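Local atomic coordinates of SorB (Sorangium cellulosum, PDB entry 6B2V), a protein that contributes a pyran synthase domain, from module nine of the sorangicin trans-acyltransferase assembly line, probably closing pyran rings in the growing polyketide. Residues 50-53 with 54-57. Sequence-based numbering, arbitrary orientation.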
loop_
_atom_site.group_PDB
_atom_site.type_symbol
_atom_site.label_atom_id
_atom_site.label_comp_id
_atom_site.label_asym_id
_atom_site.label_seq_id
_atom_site.Cartn_x
_atom_site.Cartn_y
_atom_site.Cartn_z
ATOM N N GLY A 50 0.502 -14.243 14.144
ATOM C CA GLY A 50 -0.801 -14.377 13.561
ATOM C C GLY A 50 -1.957 -13.806 14.347
ATOM O O GLY A 50 -3.054 -13.719 13.849
ATOM N N ALA A 51 -1.681 -13.393 15.560
ATOM C CA ALA A 51 -2.715 -12.780 16.382
ATOM C C ALA A 51 -2.704 -11.265 16.289
ATOM O O ALA A 51 -3.519 -10.631 16.896
ATOM C CB ALA A 51 -2.616 -13.247 17.817
ATOM N N GLU A 52 -1.780 -10.706 15.536
ATOM C CA GLU A 52 -1.707 -9.288 15.316
ATOM C C GLU A 52 -2.971 -8.867 14.559
ATOM O O GLU A 52 -3.405 -9.554 13.682
ATOM C CB GLU A 52 -0.449 -8.935 14.490
ATOM C CG GLU A 52 0.890 -9.186 15.171
ATOM C CD GLU A 52 1.350 -10.630 15.076
ATOM O OE1 GLU A 52 0.774 -11.374 14.354
ATOM O OE2 GLU A 52 2.304 -10.990 15.742
ATOM N N PRO A 53 -3.534 -7.709 14.891
ATOM C CA PRO A 53 -4.758 -7.284 14.246
ATOM C C PRO A 53 -4.570 -7.148 12.754
ATOM O O PRO A 53 -5.391 -7.631 12.028
ATOM C CB PRO A 53 -5.016 -5.931 14.874
ATOM C CG PRO A 53 -4.467 -6.067 16.227
ATOM C CD PRO A 53 -3.176 -6.796 15.968
ATOM N N PHE A 54 -3.437 -6.641 12.307
ATOM C CA PHE A 54 -3.228 -6.468 10.868
ATOM C C PHE A 54 -3.319 -7.765 10.107
ATOM O O PHE A 54 -3.655 -7.749 8.971
ATOM C CB PHE A 54 -2.054 -5.580 10.496
ATOM C CG PHE A 54 -0.736 -6.272 10.503
ATOM C CD1 PHE A 54 -0.036 -6.409 11.650
ATOM C CD2 PHE A 54 -0.225 -6.784 9.367
ATOM C CE1 PHE A 54 1.166 -7.058 11.662
ATOM C CE2 PHE A 54 0.959 -7.445 9.368
ATOM C CZ PHE A 54 1.665 -7.576 10.506
ATOM N N LEU A 55 -2.884 -8.868 10.703
ATOM C CA LEU A 55 -3.052 -10.186 10.123
ATOM C C LEU A 55 -4.448 -10.786 10.262
ATOM O O LEU A 55 -4.991 -11.359 9.378
ATOM C CB LEU A 55 -1.973 -11.172 10.623
ATOM C CG LEU A 55 -0.566 -10.795 10.178
ATOM C CD1 LEU A 55 0.477 -11.583 10.944
ATOM C CD2 LEU A 55 -0.399 -11.024 8.709
ATOM N N MET A 56 -5.020 -10.639 11.440
ATOM C CA MET A 56 -6.341 -11.138 11.729
ATOM C C MET A 56 -7.401 -10.476 10.877
ATOM O O MET A 56 -8.354 -11.096 10.502
ATOM C CB MET A 56 -6.652 -10.985 13.189
ATOM C CG MET A 56 -5.812 -11.901 14.022
ATOM S SD MET A 56 -6.638 -12.403 15.530
ATOM C CE MET A 56 -6.508 -10.836 16.317
ATOM N N ASP A 57 -7.141 -9.229 10.543
ATOM C CA ASP A 57 -8.030 -8.395 9.724
ATOM C C ASP A 57 -7.854 -8.694 8.212
ATOM O O ASP A 57 -8.478 -8.094 7.398
ATOM C CB ASP A 57 -7.744 -6.892 9.952
ATOM C CG ASP A 57 -8.208 -6.360 11.327
ATOM O OD1 ASP A 57 -8.894 -7.071 12.014
ATOM O OD2 ASP A 57 -7.826 -5.243 11.680
#
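Phe-54, in the first turn of helix 53-56, lays its ring alongside the aliphatic part of Glu-52, the N-cap residue: CE1 of Phe-54 lies 3.8 Å from CB of Glu-52. Its chi1 of 83° sets CG between backbone N and carbonyl carbon, swinging the ring back to that side chain, with carboxylate and ring planes 50° apart. Leu-55 follows over one face of the same ring, its CG 3.8 Å above the plane and offset toward the rim. CD1 of Leu-55 comes within 3.4 Å of OE1 of Glu-52 and also meets CA of Gly-50. That OE1 accepts the amide N of Gly-50 at 2.9 Å through its syn lone pair, while OE2 takes the N of Asp-49, and the carboxylate thus gathers the loop amides just ahead of the helix. Met-56 supplies the first full helical turn: its N bonds to O of Glu-52 at 3.0 Å (169° at the hydrogen), an oxygen that Leu-55 N approaches only weakly. Bending at its last torsion, the Met-56 side chain brings CE to 3.1 Å from O of Ala-51, a short, tight contact beside the exposed Met-56. At Asp-57 the turn ends, N bonding to O of Pro-53 at 2.8 Å; OD2 is hydrogen-bonded to ND2 of Asn-208, on helix 207-225. This single-turn helix follows strand 41-48 in the predicted N-terminal hotdog fold and precedes helix 64-77; Phe-54 meets Phe-62 edge-to-face, and Asp-57 reaches the predicted C-terminal hotdog through the Asn-208 side chain and backbone hydrogen bonding with Ser-172.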